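SRPBCC family protein (Bacillus thuringiensis serovar konkukian, PDB 3F08) is of unknown function but, as an SRPBCC protein with a Bet v 1-like fold, probably binds a hydrophobic ligand in an internal pocket. Local coordinates at residues T55-L60 with S73-P78; E67-Y72 with L85-V90. The protein carries 5 engineered substitutions. All blocks are in the same frame, centred on the assembly; numbering follows the deposited sequence.

Overall arrangement
Both contacts are antiparallel pairings in one seven-stranded sheet, and both use strand 69-74. Contact 1 joins the far end of that strand, and the turn leaving it, to strand 55-64; contact 2 joins its beginning to strand 81-92 on the other edge. Strands 55-64, 69-74 and 81-92 thus form two consecutive hairpins, and along the chain the four segments alternate: 55-60, 67-72, 73-78, 85-90. The centres of the contacts lie about 15 Å apart, contact 1 near the surface and contact 2 closer to the centre of the molecule, and partly buried. They touch where E58 and R59 meet Y72 and where S73 meets L85. Together they build the central meander of the Bet v 1-like (SRPBCC) sheet.

Contact 1. Residues T55-L60 with S73-P78; sequences TIIERL and SIMNAP
The selenomethionine M75 bends at chi2 and chi3 to run alongside R59, so that its methyl CE fits the crook of the bent arginine, 3.4 Å from R59 CD and at the guanidinium edge near NH1. That guanidinium is held by a salt bridge to E41. On the same face I57 fits between M75 and N76, and its branches divide the work. CG1, beside the backbone N (chi1 -57°), carries CD1 to 3.5 Å from N76 ND2, the two side chains lying alongside, while CG2 meets M75 CB at 3.9 Å. S73 OG lies 3.4 Å from R59 CB, also on this face, and is hydrogen-bonded to E61.

On the other face E58 lies beside I74, its carboxylate bridged to R46. I56 sets CG2 against A77 CB at 4.0 Å and CG1 against P78 CD, an apolar patch after the bulge.

I57 O is the pivot of the backbone pairing: it accepts N-H groups from both M75 and N76, at 2.8 Å from M75 N and 3.1 Å from N76 N. The extra residue shifts the register by one between I57 and E58, and the chain 73-78 turns a corner at M75. On one side of the bulge, S73 and R59 pair through two backbone bonds, R59 N to S73 O and S73 N to R59 O; on the other, I57 N reaches N76 O at 3.0 Å. M75 and N76 together occupy the place opposite I57, a classic beta bulge, here kinking a hairpin of the Bet v 1-like sheet.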
ATOM      1  N   THR B  55       4.978 -21.083   3.521  1.00 27.92           N
ATOM      2  CA  THR B  55       4.752 -19.680   3.251  1.00 26.68           C
ATOM      3  C   THR B  55       3.296 -19.304   3.006  1.00 26.01           C
ATOM      4  O   THR B  55       2.577 -19.975   2.268  1.00 25.70           O
ATOM      5  CB  THR B  55       5.620 -19.238   2.056  1.00 27.37           C
ATOM      6  OG1 THR B  55       6.986 -19.577   2.327  1.00 27.11           O
ATOM      7  CG2 THR B  55       5.527 -17.731   1.838  1.00 27.44           C
ATOM      8  N   ILE B  56       2.871 -18.227   3.660  1.00 23.95           N
ATOM      9  CA  ILE B  56       1.517 -17.711   3.538  1.00 22.52           C
ATOM     10  C   ILE B  56       1.581 -16.502   2.612  1.00 21.38           C
ATOM     11  O   ILE B  56       2.522 -15.709   2.682  1.00 20.21           O
ATOM     12  CB  ILE B  56       0.971 -17.268   4.912  1.00 24.95           C
ATOM     13  CG1 ILE B  56       0.759 -18.492   5.804  1.00 27.13           C
ATOM     14  CG2 ILE B  56      -0.324 -16.502   4.744  1.00 24.71           C
ATOM     15  CD1 ILE B  56       0.257 -18.138   7.195  1.00 31.62           C
ATOM     16  N   ILE B  57       0.588 -16.357   1.747  1.00 18.73           N
ATOM     17  CA  ILE B  57       0.566 -15.246   0.815  1.00 18.35           C
ATOM     18  C   ILE B  57      -0.660 -14.378   1.077  1.00 18.44           C
ATOM     19  O   ILE B  57      -1.791 -14.868   1.077  1.00 14.56           O
ATOM     20  CB  ILE B  57       0.547 -15.760  -0.636  1.00 20.22           C
ATOM     21  CG1 ILE B  57       1.769 -16.660  -0.873  1.00 21.55           C
ATOM     22  CG2 ILE B  57       0.567 -14.597  -1.606  1.00 19.41           C
ATOM     23  CD1 ILE B  57       1.870 -17.208  -2.298  1.00 22.52           C
ATOM     24  N   GLU B  58      -0.431 -13.092   1.311  1.00 15.40           N
ATOM     25  CA  GLU B  58      -1.528 -12.178   1.591  1.00 14.33           C
ATOM     26  C   GLU B  58      -1.490 -10.987   0.645  1.00 13.83           C
ATOM     27  O   GLU B  58      -0.424 -10.529   0.239  1.00 12.28           O
ATOM     28  CB  GLU B  58      -1.456 -11.718   3.047  1.00 15.50           C
ATOM     29  CG  GLU B  58      -1.285 -12.880   4.015  1.00 15.41           C
ATOM     30  CD  GLU B  58      -1.334 -12.468   5.470  1.00 14.97           C
ATOM     31  OE1 GLU B  58      -0.911 -11.336   5.795  1.00 15.90           O
ATOM     32  OE2 GLU B  58      -1.778 -13.295   6.300  1.00 15.43           O
ATOM     33  N   ARG B  59      -2.669 -10.484   0.311  1.00 11.93           N
ATOM     34  CA  ARG B  59      -2.789  -9.376  -0.615  1.00 12.18           C
ATOM     35  C   ARG B  59      -3.208  -8.069   0.052  1.00 12.40           C
ATOM     36  O   ARG B  59      -4.137  -8.049   0.864  1.00 12.20           O
ATOM     37  CB  ARG B  59      -3.787  -9.774  -1.705  1.00 15.19           C
ATOM     38  CG  ARG B  59      -4.326  -8.635  -2.518  1.00 19.90           C
ATOM     39  CD  ARG B  59      -4.702  -9.088  -3.914  1.00 20.90           C
ATOM     40  NE  ARG B  59      -3.959  -8.262  -4.843  1.00 28.30           N
ATOM     41  CZ  ARG B  59      -3.116  -8.716  -5.760  1.00 26.53           C
ATOM     42  NH1 ARG B  59      -2.904 -10.016  -5.901  1.00 24.93           N
ATOM     43  NH2 ARG B  59      -2.466  -7.850  -6.516  1.00 29.45           N
ATOM     44  N   LEU B  60      -2.499  -6.988  -0.272  1.00 10.17           N
ATOM     45  CA  LEU B  60      -2.824  -5.671   0.270  1.00 13.62           C
ATOM     46  C   LEU B  60      -4.093  -5.171  -0.426  1.00 13.59           C
ATOM     47  O   LEU B  60      -4.130  -5.090  -1.659  1.00 13.96           O
ATOM     48  CB  LEU B  60      -1.682  -4.679   0.008  1.00 12.82           C
ATOM     49  CG  LEU B  60      -1.904  -3.241   0.505  1.00 12.27           C
ATOM     50  CD1 LEU B  60      -1.922  -3.229   2.037  1.00 10.00           C
ATOM     51  CD2 LEU B  60      -0.804  -2.321  -0.018  1.00  8.46           C
ATOM     52  N   SER B  73      -6.183  -9.389   2.381  1.00 15.93           N
ATOM     53  CA  SER B  73      -6.959 -10.587   2.135  1.00 17.19           C
ATOM     54  C   SER B  73      -5.967 -11.736   2.076  1.00 20.25           C
ATOM     55  O   SER B  73      -4.763 -11.519   1.981  1.00 21.07           O
ATOM     56  CB  SER B  73      -7.729 -10.457   0.812  1.00 16.24           C
ATOM     57  OG  SER B  73      -6.863 -10.185  -0.279  1.00 17.04           O
ATOM     58  N   ILE B  74      -6.460 -12.962   2.148  1.00 26.57           N
ATOM     59  CA  ILE B  74      -5.563 -14.099   2.093  1.00 30.80           C
ATOM     60  C   ILE B  74      -5.632 -14.788   0.743  1.00 34.66           C
ATOM     61  O   ILE B  74      -6.703 -15.142   0.260  1.00 34.32           O
ATOM     62  CB  ILE B  74      -5.861 -15.099   3.225  1.00 32.07           C
ATOM     63  CG1 ILE B  74      -5.203 -14.607   4.523  1.00 33.49           C
ATOM     64  CG2 ILE B  74      -5.360 -16.486   2.846  1.00 33.10           C
ATOM     65  CD1 ILE B  74      -5.401 -15.527   5.708  1.00 36.81           C
HETATM   66  N   MSE B  75      -4.465 -14.969   0.138  1.00 38.93           N
HETATM   67  CA  MSE B  75      -4.357 -15.607  -1.164  1.00 43.24           C
HETATM   68  C   MSE B  75      -4.029 -17.091  -0.999  1.00 41.10           C
HETATM   69  O   MSE B  75      -4.597 -17.939  -1.690  1.00 41.31           O
HETATM   70  CB  MSE B  75      -3.269 -14.898  -1.970  1.00 51.12           C
HETATM   71  CG  MSE B  75      -3.420 -14.983  -3.475  1.00 61.84           C
HETATM   72 SE   MSE B  75      -2.765 -13.348  -4.285  1.00 78.19          SE
HETATM   73  CE  MSE B  75      -4.459 -12.456  -4.620  1.00 71.15           C
ATOM     74  N   ASN B  76      -3.123 -17.392  -0.072  1.00 38.35           N
ATOM     75  CA  ASN B  76      -2.697 -18.761   0.203  1.00 38.30           C
ATOM     76  C   ASN B  76      -2.425 -18.972   1.692  1.00 37.47           C
ATOM     77  O   ASN B  76      -1.470 -18.414   2.236  1.00 35.36           O
ATOM     78  CB  ASN B  76      -1.435 -19.089  -0.601  1.00 39.39           C
ATOM     79  CG  ASN B  76      -1.722 -19.301  -2.079  1.00 41.07           C
ATOM     80  OD1 ASN B  76      -2.207 -20.359  -2.482  1.00 42.10           O
ATOM     81  ND2 ASN B  76      -1.439 -18.287  -2.891  1.00 40.28           N
ATOM     82  N   ALA B  77      -3.269 -19.771   2.345  1.00 36.17           N
ATOM     83  CA  ALA B  77      -3.106 -20.045   3.771  1.00 36.38           C
ATOM     84  C   ALA B  77      -3.819 -21.317   4.222  1.00 36.46           C
ATOM     85  O   ALA B  77      -4.776 -21.770   3.593  1.00 35.72           O
ATOM     86  CB  ALA B  77      -3.603 -18.865   4.589  1.00 35.85           C
ATOM     87  N   PRO B  78      -3.355 -21.908   5.336  1.00 36.24           N
ATOM     88  CA  PRO B  78      -3.943 -23.135   5.879  1.00 37.30           C
ATOM     89  C   PRO B  78      -5.060 -22.910   6.895  1.00 35.80           C
ATOM     90  O   PRO B  78      -5.220 -23.698   7.821  1.00 37.89           O
ATOM     91  CB  PRO B  78      -2.741 -23.829   6.505  1.00 37.17           C
ATOM     92  CG  PRO B  78      -2.020 -22.667   7.113  1.00 37.32           C
ATOM     93  CD  PRO B  78      -2.079 -21.605   6.012  1.00 36.09           C
TER

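Contact 2. Residues E67-Y72 with L85-V90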
ATOM      1  N   GLU B  67      -4.618   7.611   8.442  1.00 17.70           N
ATOM      2  CA  GLU B  67      -5.666   7.025   9.269  1.00 18.14           C
ATOM      3  C   GLU B  67      -5.113   5.764   9.938  1.00 16.06           C
ATOM      4  O   GLU B  67      -5.813   5.046  10.644  1.00 14.09           O
ATOM      5  CB  GLU B  67      -6.906   6.712   8.430  1.00 20.98           C
ATOM      6  CG  GLU B  67      -7.658   7.972   8.000  1.00 27.54           C
ATOM      7  CD  GLU B  67      -8.834   7.689   7.078  1.00 32.98           C
ATOM      8  OE1 GLU B  67      -9.744   6.931   7.480  1.00 34.46           O
ATOM      9  OE2 GLU B  67      -8.850   8.232   5.949  1.00 35.01           O
ATOM     10  N   ARG B  68      -3.830   5.523   9.695  1.00 14.87           N
ATOM     11  CA  ARG B  68      -3.083   4.407  10.263  1.00 14.28           C
ATOM     12  C   ARG B  68      -3.722   3.017  10.244  1.00 13.41           C
ATOM     13  O   ARG B  68      -3.934   2.401  11.291  1.00 11.01           O
ATOM     14  CB  ARG B  68      -2.664   4.760  11.697  1.00 12.99           C
ATOM     15  CG  ARG B  68      -1.928   6.105  11.814  1.00 16.43           C
ATOM     16  CD  ARG B  68      -1.492   6.385  13.249  1.00 16.97           C
ATOM     17  NE  ARG B  68      -2.639   6.421  14.147  1.00 18.80           N
ATOM     18  CZ  ARG B  68      -3.304   7.524  14.478  1.00 22.15           C
ATOM     19  NH1 ARG B  68      -2.935   8.705  13.999  1.00 22.56           N
ATOM     20  NH2 ARG B  68      -4.353   7.441  15.285  1.00 24.14           N
ATOM     21  N   TYR B  69      -4.020   2.513   9.056  1.00 12.18           N
ATOM     22  CA  TYR B  69      -4.570   1.173   8.959  1.00 12.79           C
ATOM     23  C   TYR B  69      -4.311   0.598   7.575  1.00 13.20           C
ATOM     24  O   TYR B  69      -4.037   1.339   6.626  1.00 12.84           O
ATOM     25  CB  TYR B  69      -6.080   1.185   9.245  1.00 14.18           C
ATOM     26  CG  TYR B  69      -6.947   1.675   8.103  1.00 13.91           C
ATOM     27  CD1 TYR B  69      -7.371   0.805   7.103  1.00 14.91           C
ATOM     28  CD2 TYR B  69      -7.367   3.002   8.039  1.00 13.80           C
ATOM     29  CE1 TYR B  69      -8.197   1.239   6.066  1.00 16.53           C
ATOM     30  CE2 TYR B  69      -8.194   3.452   7.009  1.00 15.88           C
ATOM     31  CZ  TYR B  69      -8.607   2.565   6.027  1.00 17.33           C
ATOM     32  OH  TYR B  69      -9.441   2.995   5.019  1.00 17.36           O
ATOM     33  N   TYR B  70      -4.340  -0.727   7.482  1.00 11.63           N
ATOM     34  CA  TYR B  70      -4.217  -1.399   6.202  1.00 12.18           C
ATOM     35  C   TYR B  70      -5.115  -2.616   6.277  1.00 12.62           C
ATOM     36  O   TYR B  70      -5.372  -3.147   7.359  1.00  8.64           O
ATOM     37  CB  TYR B  70      -2.759  -1.750   5.827  1.00 13.47           C
ATOM     38  CG  TYR B  70      -2.026  -2.806   6.623  1.00 15.25           C
ATOM     39  CD1 TYR B  70      -2.336  -4.163   6.502  1.00 13.83           C
ATOM     40  CD2 TYR B  70      -0.946  -2.449   7.425  1.00 14.67           C
ATOM     41  CE1 TYR B  70      -1.570  -5.142   7.166  1.00 16.50           C
ATOM     42  CE2 TYR B  70      -0.186  -3.400   8.083  1.00 14.68           C
ATOM     43  CZ  TYR B  70      -0.495  -4.741   7.953  1.00 14.99           C
ATOM     44  OH  TYR B  70       0.288  -5.663   8.606  1.00 17.59           O
ATOM     45  N   THR B  71      -5.639  -3.006   5.123  1.00 12.71           N
ATOM     46  CA  THR B  71      -6.552  -4.125   5.029  1.00 13.05           C
ATOM     47  C   THR B  71      -5.963  -5.117   4.053  1.00 13.31           C
ATOM     48  O   THR B  71      -5.459  -4.733   3.000  1.00 14.35           O
ATOM     49  CB  THR B  71      -7.927  -3.651   4.509  1.00 14.21           C
ATOM     50  OG1 THR B  71      -8.445  -2.652   5.398  1.00 12.66           O
ATOM     51  CG2 THR B  71      -8.914  -4.821   4.406  1.00 12.92           C
ATOM     52  N   TYR B  72      -6.027  -6.392   4.403  1.00 11.71           N
ATOM     53  CA  TYR B  72      -5.481  -7.412   3.539  1.00 13.08           C
ATOM     54  C   TYR B  72      -6.398  -8.612   3.433  1.00 13.98           C
ATOM     55  O   TYR B  72      -7.280  -8.825   4.274  1.00 11.87           O
ATOM     56  CB  TYR B  72      -4.112  -7.847   4.056  1.00 12.31           C
ATOM     57  CG  TYR B  72      -4.144  -8.487   5.425  1.00 12.33           C
ATOM     58  CD1 TYR B  72      -4.304  -9.864   5.572  1.00 11.55           C
ATOM     59  CD2 TYR B  72      -3.983  -7.716   6.575  1.00 10.45           C
ATOM     60  CE1 TYR B  72      -4.295 -10.461   6.838  1.00 11.95           C
ATOM     61  CE2 TYR B  72      -3.975  -8.299   7.843  1.00 12.35           C
ATOM     62  CZ  TYR B  72      -4.129  -9.673   7.968  1.00 10.97           C
ATOM     63  OH  TYR B  72      -4.115 -10.240   9.224  1.00 13.13           O
ATOM     64  N   LEU B  85     -11.041 -11.101   4.917  1.00 18.30           N
ATOM     65  CA  LEU B  85     -10.590  -9.717   4.846  1.00 18.41           C
ATOM     66  C   LEU B  85     -10.220  -9.344   6.266  1.00 17.92           C
ATOM     67  O   LEU B  85     -10.961  -9.654   7.192  1.00 18.76           O
ATOM     68  CB  LEU B  85     -11.689  -8.769   4.374  1.00 19.32           C
ATOM     69  CG  LEU B  85     -11.811  -8.452   2.888  1.00 23.09           C
ATOM     70  CD1 LEU B  85     -12.812  -7.311   2.733  1.00 24.12           C
ATOM     71  CD2 LEU B  85     -10.462  -8.047   2.298  1.00 20.29           C
ATOM     72  N   SER B  86      -9.087  -8.677   6.444  1.00 16.25           N
ATOM     73  CA  SER B  86      -8.655  -8.291   7.779  1.00 15.42           C
ATOM     74  C   SER B  86      -8.088  -6.880   7.788  1.00 15.46           C
ATOM     75  O   SER B  86      -7.415  -6.466   6.850  1.00 16.46           O
ATOM     76  CB  SER B  86      -7.599  -9.271   8.294  1.00 13.75           C
ATOM     77  OG  SER B  86      -7.241  -8.985   9.636  1.00 12.05           O
ATOM     78  N   THR B  87      -8.370  -6.145   8.854  1.00 15.55           N
ATOM     79  CA  THR B  87      -7.876  -4.789   8.977  1.00 15.68           C
ATOM     80  C   THR B  87      -7.227  -4.586  10.337  1.00 15.38           C
ATOM     81  O   THR B  87      -7.771  -4.989  11.362  1.00 15.05           O
ATOM     82  CB  THR B  87      -9.014  -3.759   8.833  1.00 14.89           C
ATOM     83  OG1 THR B  87      -9.590  -3.861   7.525  1.00 16.56           O
ATOM     84  CG2 THR B  87      -8.482  -2.334   9.043  1.00 17.27           C
ATOM     85  N   ILE B  88      -6.043  -3.990  10.341  1.00 15.36           N
ATOM     86  CA  ILE B  88      -5.375  -3.691  11.590  1.00 14.15           C
ATOM     87  C   ILE B  88      -5.264  -2.176  11.593  1.00 14.34           C
ATOM     88  O   ILE B  88      -4.863  -1.571  10.595  1.00 13.99           O
ATOM     89  CB  ILE B  88      -3.984  -4.363  11.671  1.00 15.88           C
ATOM     90  CG1 ILE B  88      -3.297  -3.988  12.985  1.00 16.87           C
ATOM     91  CG2 ILE B  88      -3.147  -3.978  10.478  1.00 17.73           C
ATOM     92  CD1 ILE B  88      -2.120  -4.906  13.330  1.00 18.83           C
ATOM     93  N   GLN B  89      -5.648  -1.552  12.699  1.00 13.16           N
ATOM     94  CA  GLN B  89      -5.608  -0.102  12.777  1.00 14.24           C
ATOM     95  C   GLN B  89      -5.062   0.394  14.102  1.00 13.74           C
ATOM     96  O   GLN B  89      -5.292  -0.208  15.147  1.00 13.93           O
ATOM     97  CB  GLN B  89      -7.012   0.475  12.560  1.00 13.22           C
ATOM     98  CG  GLN B  89      -7.069   1.996  12.653  1.00 16.16           C
ATOM     99  CD  GLN B  89      -8.417   2.554  12.225  1.00 18.64           C
ATOM    100  OE1 GLN B  89      -9.468   1.979  12.529  1.00 20.28           O
ATOM    101  NE2 GLN B  89      -8.394   3.679  11.522  1.00 18.95           N
ATOM    102  N   VAL B  90      -4.335   1.500  14.041  1.00 13.62           N
ATOM    103  CA  VAL B  90      -3.750   2.102  15.230  1.00 15.35           C
ATOM    104  C   VAL B  90      -4.547   3.357  15.558  1.00 15.65           C
ATOM    105  O   VAL B  90      -4.381   4.386  14.915  1.00 16.91           O
ATOM    106  CB  VAL B  90      -2.276   2.482  14.985  1.00 13.23           C
ATOM    107  CG1 VAL B  90      -1.710   3.173  16.209  1.00 14.98           C
ATOM    108  CG2 VAL B  90      -1.465   1.233  14.653  1.00 10.92           C
TER
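Two tyrosine rings each take a neighbour from 85-90 on one face. I88 CG2 stands over the centre of the Y70 ring, 3.7 Å from its centroid and 10° off the normal; S86 CB lies over the Y72 ring, offset toward its rim near CZ. Both are CH-pi contacts. E67 O lies in plane at the edge of the Y69 ring. V90 O lies at the edge of the R68 guanidinium, close to its plane: just before the strand, R68 bends at chi3 so that NE donates to V90 O at 2.8 Å, from above the carbonyl plane, and NH2 adds a weak bond while bridging to E92. F24 meets Y70 edge-to-face, while R46 makes a cation-pi contact with Y72 and a hydrogen bond to Y70 OH.

On the opposite sheet face, Q89 runs alongside Y69, its amide turned 68° from the ring. Its extended chain delivers NE2 to E67 O at 3.0 Å, almost straight (174°). T71 OG1 and T87 OG1 are hydrogen-bonded at 2.7 Å. Across the strand from 85-90, R68 and Y69 form a G1 beta bulge opposite N64, where the adjoining hairpin turns. Backbone bonds pair Y70 with I88, Y72 with S86 and V90 N with R68 O: a regular antiparallel hairpin, whose tyrosine face is consistent with the ligand-pocket wall of Bet v 1-like folds.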